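Local coordinates for protein mandelate racemase/muconate lactonizing enzyme/Enolase superfamily (Rhodobacter sphaeroides, PDB 2HZG) that belongs to the mandelate racemase/muconate lactonizing enzyme family of the enolase superfamily, pairing an N-terminal capping domain with a sodium-bearing TIM-barrel domain, at residues V31-G42 with I106-R117. Residues are numbered along the deposited sequence; the frame is centred on the assembly and turned at random.
Sequences VRVAAGGHIGWG and IEMALWDLLGRR
The His38 imidazole carries the aliphatic stem of Arg117 on one face, Arg117 CD 3.9 Å from the ring centroid in a CH-pi contact; Ala35 O lies in plane at the edge. The Arg117 guanidinium stands nearly perpendicular to that ring (86°). Arg32 CB covers one face of the Trp41 indole, offset toward the rim, and Phe11 also meets it. Ile39 O meets the Arg116 guanidinium obliquely, accepting from Arg116 NE at 3.0 Å in a bent bond (132°) from above the carbonyl plane; a water bridges it to Leu113 O. Asp112 OD2 takes Trp41 N at 2.9 Å through its anti lone pair, nearly straight (165°), and OD1 takes Leu362 N. Gly40 and Gly42, lacking side chains, let the strand lie directly on the helix, Gly40 CA meeting Ala109 O at 3.4 Å (CA-H...O). Small Ala109 sets CB against Gly42 N at 3.4 Å and touches Val33 CG2; Leu113 CD1 rests against Ala35 CB (3.8 Å) and Val33 CG1. Gly36 and Gly37 readily adopt the positive phi of the type I' turn. This hairpin packs on helix 99-118 in the alpha+beta capping domain; strand 5-14 extends its sheet beside strand 27-35, and helix 79-92 packs against Leu110.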
ATOM      1  N   VAL A  31     -20.267  -0.778   4.349  1.00 14.91           N
ATOM      2  CA  VAL A  31     -20.470  -1.613   3.182  1.00 15.14           C
ATOM      3  C   VAL A  31     -21.612  -2.549   3.504  1.00 15.20           C
ATOM      4  O   VAL A  31     -21.530  -3.316   4.466  1.00 14.46           O
ATOM      5  CB  VAL A  31     -19.209  -2.479   2.848  1.00 14.87           C
ATOM      6  CG1 VAL A  31     -19.481  -3.364   1.635  1.00 14.97           C
ATOM      7  CG2 VAL A  31     -17.951  -1.610   2.591  1.00 14.29           C
ATOM      8  N   ARG A  32     -22.675  -2.478   2.705  1.00 15.46           N
ATOM      9  CA  ARG A  32     -23.785  -3.413   2.862  1.00 16.10           C
ATOM     10  C   ARG A  32     -23.792  -4.344   1.669  1.00 16.46           C
ATOM     11  O   ARG A  32     -23.963  -3.895   0.533  1.00 17.17           O
ATOM     12  CB  ARG A  32     -25.135  -2.675   2.962  1.00 16.54           C
ATOM     13  CG  ARG A  32     -26.326  -3.620   3.236  1.00 16.83           C
ATOM     14  CD  ARG A  32     -27.678  -2.910   3.204  1.00 19.44           C
ATOM     15  NE  ARG A  32     -27.915  -2.229   1.936  1.00 20.10           N
ATOM     16  CZ  ARG A  32     -28.660  -1.135   1.788  1.00 21.29           C
ATOM     17  NH1 ARG A  32     -29.275  -0.584   2.842  1.00 21.92           N
ATOM     18  NH2 ARG A  32     -28.787  -0.589   0.579  1.00 20.04           N
ATOM     19  N   VAL A  33     -23.607  -5.634   1.925  1.00 16.01           N
ATOM     20  CA  VAL A  33     -23.645  -6.636   0.871  1.00 16.76           C
ATOM     21  C   VAL A  33     -25.004  -7.352   0.947  1.00 17.01           C
ATOM     22  O   VAL A  33     -25.476  -7.673   2.052  1.00 17.57           O
ATOM     23  CB  VAL A  33     -22.482  -7.650   1.009  1.00 16.82           C
ATOM     24  CG1 VAL A  33     -22.559  -8.729  -0.084  1.00 16.96           C
ATOM     25  CG2 VAL A  33     -21.113  -6.930   0.958  1.00 15.88           C
ATOM     26  N   ALA A  34     -25.631  -7.563  -0.209  1.00 16.75           N
ATOM     27  CA  ALA A  34     -26.873  -8.336  -0.300  1.00 17.90           C
ATOM     28  C   ALA A  34     -26.653  -9.559  -1.181  1.00 18.61           C
ATOM     29  O   ALA A  34     -26.116  -9.449  -2.287  1.00 18.19           O
ATOM     30  CB  ALA A  34     -28.035  -7.474  -0.866  1.00 17.14           C
ATOM     31  N   ALA A  35     -27.090 -10.714  -0.697  1.00 20.21           N
ATOM     32  CA  ALA A  35     -27.068 -11.933  -1.494  1.00 21.76           C
ATOM     33  C   ALA A  35     -28.417 -12.610  -1.301  1.00 22.92           C
ATOM     34  O   ALA A  35     -28.678 -13.193  -0.249  1.00 23.20           O
ATOM     35  CB  ALA A  35     -25.927 -12.855  -1.062  1.00 21.71           C
ATOM     36  N   GLY A  36     -29.280 -12.493  -2.304  1.00 24.10           N
ATOM     37  CA  GLY A  36     -30.612 -13.120  -2.261  1.00 25.80           C
ATOM     38  C   GLY A  36     -31.405 -12.720  -1.034  1.00 26.39           C
ATOM     39  O   GLY A  36     -31.892 -13.577  -0.309  1.00 26.74           O
ATOM     40  N   GLY A  37     -31.490 -11.420  -0.775  1.00 26.55           N
ATOM     41  CA  GLY A  37     -32.260 -10.922   0.373  1.00 27.51           C
ATOM     42  C   GLY A  37     -31.550 -10.988   1.719  1.00 27.46           C
ATOM     43  O   GLY A  37     -31.994 -10.369   2.693  1.00 28.10           O
ATOM     44  N   HIS A  38     -30.457 -11.748   1.790  1.00 26.43           N
ATOM     45  CA  HIS A  38     -29.660 -11.825   3.011  1.00 25.27           C
ATOM     46  C   HIS A  38     -28.644 -10.681   3.031  1.00 24.28           C
ATOM     47  O   HIS A  38     -28.013 -10.404   2.012  1.00 23.54           O
ATOM     48  CB  HIS A  38     -28.960 -13.170   3.088  1.00 26.02           C
ATOM     49  CG  HIS A  38     -29.909 -14.324   3.151  1.00 28.50           C
ATOM     50  ND1 HIS A  38     -30.412 -14.805   4.341  1.00 29.95           N
ATOM     51  CD2 HIS A  38     -30.482 -15.062   2.170  1.00 30.18           C
ATOM     52  CE1 HIS A  38     -31.230 -15.813   4.091  1.00 31.97           C
ATOM     53  NE2 HIS A  38     -31.288 -15.990   2.781  1.00 30.77           N
ATOM     54  N   ILE A  39     -28.498 -10.036   4.191  1.00 22.32           N
ATOM     55  CA  ILE A  39     -27.697  -8.816   4.328  1.00 21.65           C
ATOM     56  C   ILE A  39     -26.487  -9.055   5.233  1.00 19.90           C
ATOM     57  O   ILE A  39     -26.547  -9.832   6.191  1.00 19.83           O
ATOM     58  CB  ILE A  39     -28.580  -7.634   4.891  1.00 22.45           C
ATOM     59  CG1 ILE A  39     -29.699  -7.281   3.897  1.00 24.04           C
ATOM     60  CG2 ILE A  39     -27.768  -6.379   5.186  1.00 23.59           C
ATOM     61  CD1 ILE A  39     -29.209  -6.821   2.529  1.00 24.86           C
ATOM     62  N   GLY A  40     -25.378  -8.402   4.914  1.00 18.08           N
ATOM     63  CA  GLY A  40     -24.282  -8.271   5.861  1.00 16.04           C
ATOM     64  C   GLY A  40     -23.665  -6.896   5.763  1.00 15.94           C
ATOM     65  O   GLY A  40     -23.693  -6.263   4.698  1.00 15.66           O
ATOM     66  N   TRP A  41     -23.093  -6.434   6.871  1.00 15.26           N
ATOM     67  CA  TRP A  41     -22.478  -5.120   6.911  1.00 14.94           C
ATOM     68  C   TRP A  41     -21.032  -5.242   7.302  1.00 14.70           C
ATOM     69  O   TRP A  41     -20.656  -6.113   8.105  1.00 13.56           O
ATOM     70  CB  TRP A  41     -23.157  -4.231   7.955  1.00 15.24           C
ATOM     71  CG  TRP A  41     -24.449  -3.666   7.540  1.00 14.94           C
ATOM     72  CD1 TRP A  41     -25.694  -4.226   7.741  1.00 15.57           C
ATOM     73  CD2 TRP A  41     -24.673  -2.409   6.884  1.00 16.47           C
ATOM     74  NE1 TRP A  41     -26.671  -3.388   7.246  1.00 15.69           N
ATOM     75  CE2 TRP A  41     -26.078  -2.269   6.714  1.00 14.90           C
ATOM     76  CE3 TRP A  41     -23.827  -1.378   6.426  1.00 17.40           C
ATOM     77  CZ2 TRP A  41     -26.653  -1.148   6.109  1.00 15.27           C
ATOM     78  CZ3 TRP A  41     -24.408  -0.263   5.816  1.00 15.42           C
ATOM     79  CH2 TRP A  41     -25.808  -0.164   5.656  1.00 16.37           C
ATOM     80  N   GLY A  42     -20.233  -4.329   6.763  1.00 14.36           N
ATOM     81  CA  GLY A  42     -18.837  -4.201   7.156  1.00 14.39           C
ATOM     82  C   GLY A  42     -18.417  -2.737   7.117  1.00 14.47           C
ATOM     83  O   GLY A  42     -19.179  -1.874   6.675  1.00 13.68           O
ATOM     84  N   ILE A 106     -15.825  -5.178   2.681  1.00 15.10           N
ATOM     85  CA  ILE A 106     -16.586  -6.174   1.909  1.00 15.13           C
ATOM     86  C   ILE A 106     -16.454  -7.546   2.536  1.00 15.30           C
ATOM     87  O   ILE A 106     -17.445  -8.214   2.765  1.00 15.88           O
ATOM     88  CB  ILE A 106     -16.117  -6.232   0.433  1.00 14.69           C
ATOM     89  CG1 ILE A 106     -16.490  -4.929  -0.278  1.00 15.02           C
ATOM     90  CG2 ILE A 106     -16.695  -7.493  -0.321  1.00 14.90           C
ATOM     91  CD1 ILE A 106     -15.708  -4.669  -1.532  1.00 13.99           C
ATOM     92  N   GLU A 107     -15.221  -7.944   2.827  1.00 14.44           N
ATOM     93  CA  GLU A 107     -14.917  -9.263   3.353  1.00 14.68           C
ATOM     94  C   GLU A 107     -15.584  -9.482   4.730  1.00 14.58           C
ATOM     95  O   GLU A 107     -16.205 -10.519   4.969  1.00 14.20           O
ATOM     96  CB  GLU A 107     -13.386  -9.450   3.391  1.00 14.47           C
ATOM     97  CG  GLU A 107     -12.875 -10.894   3.603  1.00 13.49           C
ATOM     98  CD  GLU A 107     -12.774 -11.272   5.085  1.00 14.61           C
ATOM     99  OE1 GLU A 107     -13.276 -10.522   5.989  1.00 14.52           O
ATOM    100  OE2 GLU A 107     -12.162 -12.316   5.363  1.00 14.90           O
ATOM    101  N   MET A 108     -15.470  -8.510   5.632  1.00 14.22           N
ATOM    102  CA  MET A 108     -16.129  -8.655   6.920  1.00 14.04           C
ATOM    103  C   MET A 108     -17.663  -8.685   6.788  1.00 14.13           C
ATOM    104  O   MET A 108     -18.312  -9.395   7.556  1.00 14.33           O
ATOM    105  CB  MET A 108     -15.648  -7.612   7.951  1.00 14.66           C
ATOM    106  CG  MET A 108     -16.195  -6.228   7.797  1.00 14.89           C
ATOM    107  SD  MET A 108     -15.697  -5.101   9.135  1.00 15.83           S
ATOM    108  CE  MET A 108     -13.913  -5.128   8.889  1.00 15.59           C
ATOM    109  N   ALA A 109     -18.219  -7.951   5.808  1.00 13.31           N
ATOM    110  CA  ALA A 109     -19.669  -7.979   5.529  1.00 13.70           C
ATOM    111  C   ALA A 109     -20.124  -9.358   5.057  1.00 14.21           C
ATOM    112  O   ALA A 109     -21.263  -9.749   5.303  1.00 14.94           O
ATOM    113  CB  ALA A 109     -20.059  -6.901   4.485  1.00 13.05           C
ATOM    114  N   LEU A 110     -19.229 -10.087   4.384  1.00 13.95           N
ATOM    115  CA  LEU A 110     -19.487 -11.474   3.982  1.00 14.11           C
ATOM    116  C   LEU A 110     -19.581 -12.429   5.166  1.00 13.84           C
ATOM    117  O   LEU A 110     -20.477 -13.283   5.206  1.00 14.40           O
ATOM    118  CB  LEU A 110     -18.430 -11.975   2.970  1.00 14.07           C
ATOM    119  CG  LEU A 110     -18.311 -11.171   1.678  1.00 14.79           C
ATOM    120  CD1 LEU A 110     -17.369 -11.898   0.710  1.00 15.42           C
ATOM    121  CD2 LEU A 110     -19.703 -10.969   1.083  1.00 14.70           C
ATOM    122  N   TRP A 111     -18.675 -12.284   6.128  1.00 13.64           N
ATOM    123  CA  TRP A 111     -18.776 -13.011   7.384  1.00 14.44           C
ATOM    124  C   TRP A 111     -20.053 -12.682   8.153  1.00 14.81           C
ATOM    125  O   TRP A 111     -20.696 -13.588   8.678  1.00 14.71           O
ATOM    126  CB  TRP A 111     -17.570 -12.743   8.266  1.00 14.52           C
ATOM    127  CG  TRP A 111     -16.300 -13.319   7.686  1.00 15.31           C
ATOM    128  CD1 TRP A 111     -15.318 -12.636   7.053  1.00 13.52           C
ATOM    129  CD2 TRP A 111     -15.909 -14.691   7.686  1.00 15.59           C
ATOM    130  NE1 TRP A 111     -14.316 -13.497   6.672  1.00 15.23           N
ATOM    131  CE2 TRP A 111     -14.662 -14.768   7.034  1.00 15.78           C
ATOM    132  CE3 TRP A 111     -16.496 -15.877   8.179  1.00 16.03           C
ATOM    133  CZ2 TRP A 111     -13.981 -15.976   6.859  1.00 15.93           C
ATOM    134  CZ3 TRP A 111     -15.827 -17.069   8.001  1.00 15.31           C
ATOM    135  CH2 TRP A 111     -14.576 -17.116   7.356  1.00 16.02           C
ATOM    136  N   ASP A 112     -20.395 -11.392   8.210  1.00 14.68           N
ATOM    137  CA  ASP A 112     -21.639 -10.939   8.814  1.00 15.20           C
ATOM    138  C   ASP A 112     -22.858 -11.574   8.111  1.00 15.63           C
ATOM    139  O   ASP A 112     -23.727 -12.146   8.778  1.00 15.36           O
ATOM    140  CB  ASP A 112     -21.714  -9.404   8.799  1.00 14.24           C
ATOM    141  CG  ASP A 112     -22.839  -8.861   9.697  1.00 15.18           C
ATOM    142  OD1 ASP A 112     -23.020  -9.384  10.827  1.00 13.39           O
ATOM    143  OD2 ASP A 112     -23.538  -7.914   9.278  1.00 16.13           O
ATOM    144  N   LEU A 113     -22.893 -11.493   6.774  1.00 16.40           N
ATOM    145  CA  LEU A 113     -23.985 -12.051   5.966  1.00 16.84           C
ATOM    146  C   LEU A 113     -24.111 -13.563   6.195  1.00 17.39           C
ATOM    147  O   LEU A 113     -25.176 -14.060   6.521  1.00 17.72           O
ATOM    148  CB  LEU A 113     -23.764 -11.759   4.467  1.00 16.69           C
ATOM    149  CG  LEU A 113     -24.885 -11.994   3.430  1.00 16.79           C
ATOM    150  CD1 LEU A 113     -24.587 -11.217   2.138  1.00 16.59           C
ATOM    151  CD2 LEU A 113     -25.146 -13.475   3.129  1.00 15.37           C
ATOM    152  N   LEU A 114     -23.022 -14.298   6.024  1.00 17.90           N
ATOM    153  CA  LEU A 114     -23.101 -15.744   6.220  1.00 18.79           C
ATOM    154  C   LEU A 114     -23.471 -16.097   7.664  1.00 18.88           C
ATOM    155  O   LEU A 114     -24.232 -17.031   7.883  1.00 18.20           O
ATOM    156  CB  LEU A 114     -21.818 -16.470   5.766  1.00 18.66           C
ATOM    157  CG  LEU A 114     -21.619 -16.502   4.235  1.00 20.94           C
ATOM    158  CD1 LEU A 114     -20.314 -17.222   3.870  1.00 23.39           C
ATOM    159  CD2 LEU A 114     -22.773 -17.178   3.514  1.00 20.95           C
ATOM    160  N   GLY A 115     -22.928 -15.358   8.639  1.00 18.47           N
ATOM    161  CA  GLY A 115     -23.259 -15.605  10.034  1.00 19.04           C
ATOM    162  C   GLY A 115     -24.729 -15.370  10.329  1.00 19.90           C
ATOM    163  O   GLY A 115     -25.371 -16.170  11.001  1.00 20.23           O
ATOM    164  N   ARG A 116     -25.261 -14.276   9.813  1.00 20.73           N
ATOM    165  CA  ARG A 116     -26.681 -13.961   9.956  1.00 22.88           C
ATOM    166  C   ARG A 116     -27.573 -15.003   9.276  1.00 23.80           C
ATOM    167  O   ARG A 116     -28.581 -15.422   9.841  1.00 23.96           O
ATOM    168  CB  ARG A 116     -26.977 -12.549   9.442  1.00 22.30           C
ATOM    169  CG  ARG A 116     -26.414 -11.461  10.387  1.00 24.99           C
ATOM    170  CD  ARG A 116     -26.190 -10.146   9.654  1.00 28.46           C
ATOM    171  NE  ARG A 116     -27.429  -9.677   9.040  1.00 32.77           N
ATOM    172  CZ  ARG A 116     -28.289  -8.852   9.635  1.00 35.03           C
ATOM    173  NH1 ARG A 116     -28.027  -8.399  10.854  1.00 34.72           N
ATOM    174  NH2 ARG A 116     -29.413  -8.491   9.015  1.00 34.05           N
ATOM    175  N   ARG A 117     -27.181 -15.448   8.085  1.00 24.77           N
ATOM    176  CA  ARG A 117     -27.949 -16.467   7.392  1.00 26.23           C
ATOM    177  C   ARG A 117     -27.950 -17.775   8.181  1.00 26.57           C
ATOM    178  O   ARG A 117     -28.988 -18.402   8.340  1.00 26.24           O
ATOM    179  CB  ARG A 117     -27.418 -16.696   5.975  1.00 26.58           C
ATOM    180  CG  ARG A 117     -28.218 -17.763   5.218  1.00 30.60           C
ATOM    181  CD  ARG A 117     -27.807 -17.861   3.777  1.00 36.22           C
ATOM    182  NE  ARG A 117     -28.167 -19.162   3.221  1.00 42.99           N
ATOM    183  CZ  ARG A 117     -27.370 -20.230   3.226  1.00 46.53           C
ATOM    184  NH1 ARG A 117     -26.148 -20.162   3.752  1.00 47.87           N
ATOM    185  NH2 ARG A 117     -27.800 -21.373   2.699  1.00 49.77           N
TER
HETATM  186  O   HOH W   1     -30.280 -10.564   6.446  1.00 26.06           O
HETATM  187  O   HOH W   2     -27.590 -12.389   6.024  1.00 26.06           O